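PDB 4HIZ: endosialidase from Enterobacteria phage phi92, which hydrolyses polysialic acid chains from within, apparently at both alpha2,8 and alpha2,9 linkages, probably helping the phage through capsules of its bacterial hosts. Local coordinates for residues A[288-300]-A[348-360]. Residues are numbered along the deposited sequence; the frame is centred on the assembly and turned at random.
Sequences CVTETHSFTVIDD and AEPCIKYYDGILY. With EDO (1,2-ethanediol), chain J.
Ser294 OG, on strand 291-297, accepts the Ile352 N-H of strand 347-355 at 3.0 Å from N along a nearly straight line (171°), and two residues on, Thr296 OG1 takes Tyr354 N at 2.9 Å. Both hydroxyls lie anti to their own backbone N (chi1 -157° and -172°), which carries them across to those amides. His293 donates instead: ND1 meets Pro350 O at 2.8 Å, in the plane of the ring but well above the carbonyl plane. Ser294 OG also bonds Asp88, whose carboxylate forms a salt bridge with Lys353. The lysine chain, bent at chi2 and chi4, brings NZ back to its neighbour's carbonyl, Ile352 O, while water 1 links NZ to Phe295 O. A 1,2-ethanediol, probably from the crystallisation liquor, hydrogen-bonds Thr296 OG1 through O2.

At one end, Glu349 CB sits over the centre of the imidazole of His293 in a CH-pi contact, and Cys351 SG lies at the ring edge. Glu291 OE1 comes within 2.6 Å of Glu349 OE2, the two carboxylates nearly coplanar; Glu349 OE1 is paired with Arg364. At the other end Ile298 CG1 stands over a face of the Tyr354 ring, 4.1 Å from its centroid, and water 2 joins Tyr354 OH to Ile298 O.

The two strands run almost parallel, 5.8 Å apart at their axes, yet each is the first, edge strand of its own four-stranded antiparallel sheet, consistent with the inner strands of adjacent blades in the beta-propeller. Strand 144-154 flanks 291-297, hydrogen-bonded to Ser294 through the Met149 backbone and Ser150 OG.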
ATOM      1  N   CYS A 288      13.815  43.831  -1.790  1.00 16.05           N
ATOM      2  CA  CYS A 288      12.814  42.791  -2.143  1.00 15.28           C
ATOM      3  C   CYS A 288      13.460  41.417  -2.391  1.00 15.49           C
ATOM      4  O   CYS A 288      14.452  41.296  -3.122  1.00 16.02           O
ATOM      5  CB  CYS A 288      11.987  43.213  -3.400  1.00 15.81           C
ATOM      6  SG  CYS A 288      10.580  42.110  -3.743  1.00 18.47           S
ATOM      7  N   VAL A 289      12.897  40.383  -1.769  1.00 14.33           N
ATOM      8  CA  VAL A 289      13.258  39.003  -2.146  1.00 14.56           C
ATOM      9  C   VAL A 289      12.002  38.291  -2.601  1.00 14.52           C
ATOM     10  O   VAL A 289      10.989  38.254  -1.899  1.00 15.70           O
ATOM     11  CB  VAL A 289      13.920  38.245  -0.972  1.00 13.93           C
ATOM     12  CG1 VAL A 289      14.213  36.728  -1.343  1.00 14.26           C
ATOM     13  CG2 VAL A 289      15.233  38.933  -0.575  1.00 14.10           C
ATOM     14  N   THR A 290      12.066  37.749  -3.802  1.00 14.73           N
ATOM     15  CA  THR A 290      10.930  36.992  -4.338  1.00 14.63           C
ATOM     16  C   THR A 290      11.038  35.561  -3.830  1.00 15.31           C
ATOM     17  O   THR A 290      10.070  35.000  -3.309  1.00 16.52           O
ATOM     18  CB  THR A 290      10.951  37.020  -5.861  1.00 16.19           C
ATOM     19  OG1 THR A 290      10.785  38.374  -6.295  1.00 16.97           O
ATOM     20  CG2 THR A 290       9.789  36.220  -6.453  1.00 17.03           C
ATOM     21  N   GLU A 291      12.219  34.980  -3.991  1.00 14.69           N
ATOM     22  CA  GLU A 291      12.471  33.600  -3.546  1.00 14.45           C
ATOM     23  C   GLU A 291      13.896  33.447  -3.120  1.00 13.87           C
ATOM     24  O   GLU A 291      14.790  34.020  -3.746  1.00 14.72           O
ATOM     25  CB  GLU A 291      12.227  32.546  -4.668  1.00 16.10           C
ATOM     26  CG  GLU A 291      10.769  32.343  -5.036  1.00 18.63           C
ATOM     27  CD  GLU A 291      10.573  31.486  -6.284  1.00 21.20           C
ATOM     28  OE1 GLU A 291      11.507  31.387  -7.092  1.00 23.01           O
ATOM     29  OE2 GLU A 291       9.497  30.885  -6.463  1.00 22.51           O
ATOM     30  N   THR A 292      14.109  32.674  -2.052  1.00 13.48           N
ATOM     31  CA  THR A 292      15.414  32.071  -1.767  1.00 13.25           C
ATOM     32  C   THR A 292      15.415  30.658  -2.369  1.00 13.88           C
ATOM     33  O   THR A 292      14.376  29.954  -2.353  1.00 15.37           O
ATOM     34  CB  THR A 292      15.724  32.012  -0.256  1.00 13.32           C
ATOM     35  OG1 THR A 292      14.710  31.302   0.461  1.00 13.50           O
ATOM     36  CG2 THR A 292      15.811  33.458   0.356  1.00 12.71           C
ATOM     37  N   HIS A 293      16.568  30.255  -2.889  1.00 11.86           N
ATOM     38  CA  HIS A 293      16.593  29.107  -3.809  1.00 11.30           C
ATOM     39  C   HIS A 293      18.010  28.614  -3.963  1.00 11.73           C
ATOM     40  O   HIS A 293      18.912  29.415  -4.274  1.00 13.55           O
ATOM     41  CB  HIS A 293      16.015  29.561  -5.173  1.00 12.07           C
ATOM     42  CG  HIS A 293      16.035  28.506  -6.249  1.00 12.09           C
ATOM     43  ND1 HIS A 293      17.124  28.313  -7.075  1.00 11.82           N
ATOM     44  CD2 HIS A 293      15.083  27.632  -6.674  1.00 12.93           C
ATOM     45  CE1 HIS A 293      16.839  27.370  -7.968  1.00 11.75           C
ATOM     46  NE2 HIS A 293      15.604  26.953  -7.750  1.00 12.83           N
ATOM     47  N   SER A 294      18.234  27.317  -3.694  1.00 12.02           N
ATOM     48  CA  SER A 294      19.554  26.683  -3.834  1.00 11.26           C
ATOM     49  C   SER A 294      20.449  26.980  -2.617  1.00 12.04           C
ATOM     50  O   SER A 294      20.250  27.971  -1.881  1.00 13.00           O
ATOM     51  CB  SER A 294      20.253  27.083  -5.162  1.00 11.48           C
ATOM     52  OG  SER A 294      21.234  26.125  -5.540  1.00 12.24           O
ATOM     53  N   PHE A 295      21.426  26.115  -2.428  1.00 11.81           N
ATOM     54  CA  PHE A 295      22.256  26.141  -1.224  1.00 12.45           C
ATOM     55  C   PHE A 295      23.583  25.525  -1.601  1.00 12.23           C
ATOM     56  O   PHE A 295      23.628  24.469  -2.252  1.00 12.74           O
ATOM     57  CB  PHE A 295      21.583  25.293  -0.120  1.00 12.44           C
ATOM     58  CG  PHE A 295      22.370  25.201   1.147  1.00 13.30           C
ATOM     59  CD1 PHE A 295      23.277  24.165   1.328  1.00 13.08           C
ATOM     60  CD2 PHE A 295      22.184  26.136   2.161  1.00 13.74           C
ATOM     61  CE1 PHE A 295      24.005  24.037   2.543  1.00 14.83           C
ATOM     62  CE2 PHE A 295      22.901  26.043   3.367  1.00 14.76           C
ATOM     63  CZ  PHE A 295      23.811  24.989   3.555  1.00 15.19           C
ATOM     64  N   THR A 296      24.694  26.122  -1.164  1.00 12.08           N
ATOM     65  CA  THR A 296      25.959  25.402  -1.328  1.00 12.98           C
ATOM     66  C   THR A 296      26.954  25.797  -0.228  1.00 13.21           C
ATOM     67  O   THR A 296      27.002  26.947   0.233  1.00 13.89           O
ATOM     68  CB  THR A 296      26.571  25.636  -2.744  1.00 13.94           C
ATOM     69  OG1 THR A 296      27.698  24.776  -2.943  1.00 13.59           O
ATOM     70  CG2 THR A 296      27.032  27.094  -2.916  1.00 13.88           C
ATOM     71  N   VAL A 297      27.727  24.813   0.222  1.00 12.92           N
ATOM     72  CA  VAL A 297      28.728  25.047   1.266  1.00 14.89           C
ATOM     73  C   VAL A 297      30.047  25.528   0.689  1.00 14.96           C
ATOM     74  O   VAL A 297      30.562  24.948  -0.261  1.00 15.54           O
ATOM     75  CB  VAL A 297      28.980  23.782   2.076  1.00 17.29           C
ATOM     76  CG1 VAL A 297      30.164  23.994   3.067  1.00 18.27           C
ATOM     77  CG2 VAL A 297      27.718  23.415   2.820  1.00 19.05           C
ATOM     78  N   ILE A 298      30.606  26.573   1.286  1.00 15.12           N
ATOM     79  CA  ILE A 298      31.914  27.074   0.887  1.00 16.50           C
ATOM     80  C   ILE A 298      32.974  26.497   1.850  1.00 16.94           C
ATOM     81  O   ILE A 298      34.043  26.082   1.411  1.00 17.75           O
ATOM     82  CB  ILE A 298      31.914  28.612   0.896  1.00 19.60           C
ATOM     83  CG1 ILE A 298      31.095  29.126  -0.301  1.00 24.19           C
ATOM     84  CG2 ILE A 298      33.366  29.175   0.893  1.00 20.21           C
ATOM     85  CD1 ILE A 298      30.329  30.349  -0.007  1.00 28.25           C
ATOM     86  N   ASP A 299      32.676  26.456   3.153  1.00 16.40           N
ATOM     87  CA  ASP A 299      33.612  25.893   4.134  1.00 18.66           C
ATOM     88  C   ASP A 299      32.799  25.170   5.221  1.00 18.99           C
ATOM     89  O   ASP A 299      32.125  25.821   6.024  1.00 18.66           O
ATOM     90  CB  ASP A 299      34.424  27.054   4.742  1.00 21.81           C
ATOM     91  CG  ASP A 299      35.566  26.604   5.673  1.00 27.86           C
ATOM     92  OD1 ASP A 299      35.459  25.594   6.373  1.00 27.23           O
ATOM     93  OD2 ASP A 299      36.584  27.328   5.757  1.00 33.36           O
ATOM     94  N   ASP A 300      32.856  23.840   5.255  1.00 20.40           N
ATOM     95  CA  ASP A 300      32.050  23.075   6.219  1.00 24.50           C
ATOM     96  C   ASP A 300      32.424  23.379   7.672  1.00 23.90           C
ATOM     97  O   ASP A 300      31.549  23.627   8.517  1.00 24.81           O
ATOM     98  CB  ASP A 300      32.223  21.577   6.025  1.00 29.59           C
ATOM     99  CG  ASP A 300      31.209  20.990   5.104  1.00 30.90           C
ATOM    100  OD1 ASP A 300      29.985  21.002   5.413  1.00 22.71           O
ATOM    101  OD2 ASP A 300      31.663  20.492   4.052  1.00 38.14           O
ATOM    102  N   ALA A 348      15.690  34.500 -12.791  1.00 12.76           N
ATOM    103  CA  ALA A 348      15.168  34.057 -11.502  1.00 12.77           C
ATOM    104  C   ALA A 348      15.941  32.824 -11.059  1.00 13.21           C
ATOM    105  O   ALA A 348      16.689  32.234 -11.851  1.00 13.56           O
ATOM    106  CB  ALA A 348      13.681  33.654 -11.664  1.00 13.48           C
ATOM    107  N   GLU A 349      15.748  32.456  -9.789  1.00 13.33           N
ATOM    108  CA  GLU A 349      16.045  31.101  -9.309  1.00 13.19           C
ATOM    109  C   GLU A 349      17.411  30.573  -9.678  1.00 13.50           C
ATOM    110  O   GLU A 349      17.533  29.563 -10.383  1.00 13.65           O
ATOM    111  CB  GLU A 349      14.949  30.149  -9.808  1.00 13.57           C
ATOM    112  CG  GLU A 349      13.634  30.437  -9.098  1.00 15.26           C
ATOM    113  CD  GLU A 349      12.453  29.629  -9.634  1.00 17.31           C
ATOM    114  OE1 GLU A 349      12.634  28.821 -10.577  1.00 16.71           O
ATOM    115  OE2 GLU A 349      11.327  29.823  -9.116  1.00 19.81           O
ATOM    116  N   PRO A 350      18.461  31.232  -9.184  1.00 12.43           N
ATOM    117  CA  PRO A 350      19.816  30.731  -9.425  1.00 11.90           C
ATOM    118  C   PRO A 350      20.074  29.376  -8.759  1.00 11.68           C
ATOM    119  O   PRO A 350      19.702  29.196  -7.599  1.00 12.73           O
ATOM    120  CB  PRO A 350      20.712  31.796  -8.779  1.00 12.93           C
ATOM    121  CG  PRO A 350      19.818  32.409  -7.695  1.00 13.24           C
ATOM    122  CD  PRO A 350      18.449  32.454  -8.350  1.00 13.39           C
ATOM    123  N   CYS A 351      20.716  28.465  -9.484  1.00 10.79           N
ATOM    124  CA  CYS A 351      21.243  27.255  -8.845  1.00 11.38           C
ATOM    125  C   CYS A 351      22.705  27.570  -8.628  1.00 11.87           C
ATOM    126  O   CYS A 351      23.393  28.054  -9.548  1.00 11.55           O
ATOM    127  CB  CYS A 351      21.116  26.047  -9.765  1.00 12.77           C
ATOM    128  SG  CYS A 351      19.384  25.481  -9.937  1.00 15.52           S
ATOM    129  N   ILE A 352      23.192  27.309  -7.422  1.00 11.96           N
ATOM    130  CA  ILE A 352      24.584  27.642  -7.123  1.00 11.51           C
ATOM    131  C   ILE A 352      25.311  26.456  -6.505  1.00 12.42           C
ATOM    132  O   ILE A 352      24.741  25.747  -5.667  1.00 12.96           O
ATOM    133  CB  ILE A 352      24.712  28.850  -6.163  1.00 12.38           C
ATOM    134  CG1 ILE A 352      23.874  28.660  -4.891  1.00 13.09           C
ATOM    135  CG2 ILE A 352      24.275  30.125  -6.874  1.00 12.46           C
ATOM    136  CD1 ILE A 352      24.111  29.778  -3.826  1.00 14.28           C
ATOM    137  N   LYS A 353      26.555  26.227  -6.932  1.00 12.21           N
ATOM    138  CA  LYS A 353      27.367  25.144  -6.362  1.00 12.01           C
ATOM    139  C   LYS A 353      28.828  25.579  -6.318  1.00 12.77           C
ATOM    140  O   LYS A 353      29.358  26.108  -7.285  1.00 13.68           O
ATOM    141  CB  LYS A 353      27.236  23.854  -7.174  1.00 12.54           C
ATOM    142  CG  LYS A 353      25.825  23.207  -7.104  1.00 13.56           C
ATOM    143  CD  LYS A 353      25.520  22.703  -5.680  1.00 15.00           C
ATOM    144  CE  LYS A 353      24.031  22.278  -5.495  1.00 16.05           C
ATOM    145  NZ  LYS A 353      23.094  23.482  -5.768  1.00 15.22           N
ATOM    146  N   TYR A 354      29.460  25.326  -5.187  1.00 12.51           N
ATOM    147  CA  TYR A 354      30.882  25.648  -5.004  1.00 12.91           C
ATOM    148  C   TYR A 354      31.719  24.393  -5.128  1.00 13.49           C
ATOM    149  O   TYR A 354      31.431  23.376  -4.461  1.00 14.39           O
ATOM    150  CB  TYR A 354      31.041  26.267  -3.621  1.00 14.41           C
ATOM    151  CG  TYR A 354      32.422  26.719  -3.237  1.00 17.84           C
ATOM    152  CD1 TYR A 354      32.897  27.967  -3.628  1.00 19.39           C
ATOM    153  CD2 TYR A 354      33.221  25.929  -2.424  1.00 20.56           C
ATOM    154  CE1 TYR A 354      34.172  28.408  -3.219  1.00 22.90           C
ATOM    155  CE2 TYR A 354      34.478  26.365  -2.032  1.00 23.36           C
ATOM    156  CZ  TYR A 354      34.934  27.588  -2.440  1.00 25.69           C
ATOM    157  OH  TYR A 354      36.196  28.024  -2.017  1.00 29.95           O
ATOM    158  N   TYR A 355      32.756  24.452  -5.973  1.00 13.16           N
ATOM    159  CA  TYR A 355      33.706  23.344  -6.089  1.00 13.87           C
ATOM    160  C   TYR A 355      35.114  23.887  -6.185  1.00 15.12           C
ATOM    161  O   TYR A 355      35.410  24.692  -7.075  1.00 15.56           O
ATOM    162  CB  TYR A 355      33.466  22.571  -7.380  1.00 15.14           C
ATOM    163  CG  TYR A 355      32.164  21.855  -7.465  1.00 15.23           C
ATOM    164  CD1 TYR A 355      32.027  20.582  -6.924  1.00 15.79           C
ATOM    165  CD2 TYR A 355      31.078  22.427  -8.108  1.00 15.52           C
ATOM    166  CE1 TYR A 355      30.834  19.883  -7.026  1.00 16.72           C
ATOM    167  CE2 TYR A 355      29.875  21.744  -8.217  1.00 16.44           C
ATOM    168  CZ  TYR A 355      29.765  20.473  -7.661  1.00 17.92           C
ATOM    169  OH  TYR A 355      28.596  19.766  -7.770  1.00 19.61           O
ATOM    170  N   ASP A 356      35.982  23.438  -5.280  1.00 16.71           N
ATOM    171  CA  ASP A 356      37.404  23.742  -5.390  1.00 18.12           C
ATOM    172  C   ASP A 356      37.672  25.231  -5.573  1.00 17.14           C
ATOM    173  O   ASP A 356      38.460  25.631  -6.436  1.00 17.60           O
ATOM    174  CB  ASP A 356      37.998  22.985  -6.567  1.00 22.41           C
ATOM    175  CG  ASP A 356      37.918  21.493  -6.377  1.00 28.75           C
ATOM    176  OD1 ASP A 356      37.995  21.044  -5.200  1.00 30.11           O
ATOM    177  OD2 ASP A 356      37.760  20.754  -7.383  1.00 32.68           O
ATOM    178  N   GLY A 357      37.019  26.051  -4.766  1.00 16.68           N
ATOM    179  CA  GLY A 357      37.321  27.472  -4.750  1.00 16.18           C
ATOM    180  C   GLY A 357      36.568  28.297  -5.781  1.00 17.12           C
ATOM    181  O   GLY A 357      36.725  29.506  -5.815  1.00 17.63           O
ATOM    182  N   ILE A 358      35.728  27.656  -6.598  1.00 15.13           N
ATOM    183  CA  ILE A 358      34.998  28.372  -7.646  1.00 15.56           C
ATOM    184  C   ILE A 358      33.513  28.203  -7.398  1.00 14.14           C
ATOM    185  O   ILE A 358      33.049  27.106  -7.111  1.00 14.11           O
ATOM    186  CB  ILE A 358      35.385  27.886  -9.051  1.00 18.00           C
ATOM    187  CG1 ILE A 358      36.883  28.148  -9.263  1.00 22.94           C
ATOM    188  CG2 ILE A 358      34.546  28.617 -10.149  1.00 16.72           C
ATOM    189  CD1 ILE A 358      37.385  27.765 -10.593  1.00 26.55           C
ATOM    190  N   LEU A 359      32.767  29.294  -7.482  1.00 14.08           N
ATOM    191  CA  LEU A 359      31.331  29.237  -7.285  1.00 14.16           C
ATOM    192  C   LEU A 359      30.710  29.305  -8.685  1.00 13.89           C
ATOM    193  O   LEU A 359      30.973  30.237  -9.431  1.00 14.30           O
ATOM    194  CB  LEU A 359      30.908  30.471  -6.451  1.00 15.31           C
ATOM    195  CG  LEU A 359      29.411  30.587  -6.136  1.00 16.68           C
ATOM    196  CD1 LEU A 359      28.912  29.319  -5.382  1.00 18.10           C
ATOM    197  CD2 LEU A 359      29.211  31.881  -5.304  1.00 16.53           C
ATOM    198  N   TYR A 360      29.888  28.307  -9.037  1.00 12.48           N
ATOM    199  CA  TYR A 360      29.163  28.284 -10.323  1.00 13.05           C
ATOM    200  C   TYR A 360      27.711  28.606 -10.084  1.00 12.45           C
ATOM    201  O   TYR A 360      27.160  28.279  -9.033  1.00 12.42           O
ATOM    202  CB  TYR A 360      29.267  26.860 -10.929  1.00 13.15           C
ATOM    203  CG  TYR A 360      30.701  26.465 -11.215  1.00 12.82           C
ATOM    204  CD1 TYR A 360      31.323  26.859 -12.408  1.00 14.22           C
ATOM    205  CD2 TYR A 360      31.444  25.723 -10.284  1.00 12.66           C
ATOM    206  CE1 TYR A 360      32.656  26.526 -12.680  1.00 14.20           C
ATOM    207  CE2 TYR A 360      32.771  25.363 -10.547  1.00 14.08           C
ATOM    208  CZ  TYR A 360      33.367  25.773 -11.743  1.00 15.13           C
ATOM    209  OH  TYR A 360      34.670  25.432 -12.008  1.00 16.51           O
TER
HETATM  210  C1  EDO J 804      28.606  20.585  -4.283  1.00 39.82           C
HETATM  211  O1  EDO J 804      27.749  19.635  -3.635  1.00 41.81           O
HETATM  212  C2  EDO J 804      28.767  21.845  -3.433  1.00 39.57           C
HETATM  213  O2  EDO J 804      27.600  22.070  -2.606  1.00 40.12           O
HETATM  214  O   HOH W   1      21.154  23.150  -3.606  1.00 17.10           O
HETATM  215  O   HOH W   2      36.730  26.939   0.702  1.00 87.94           O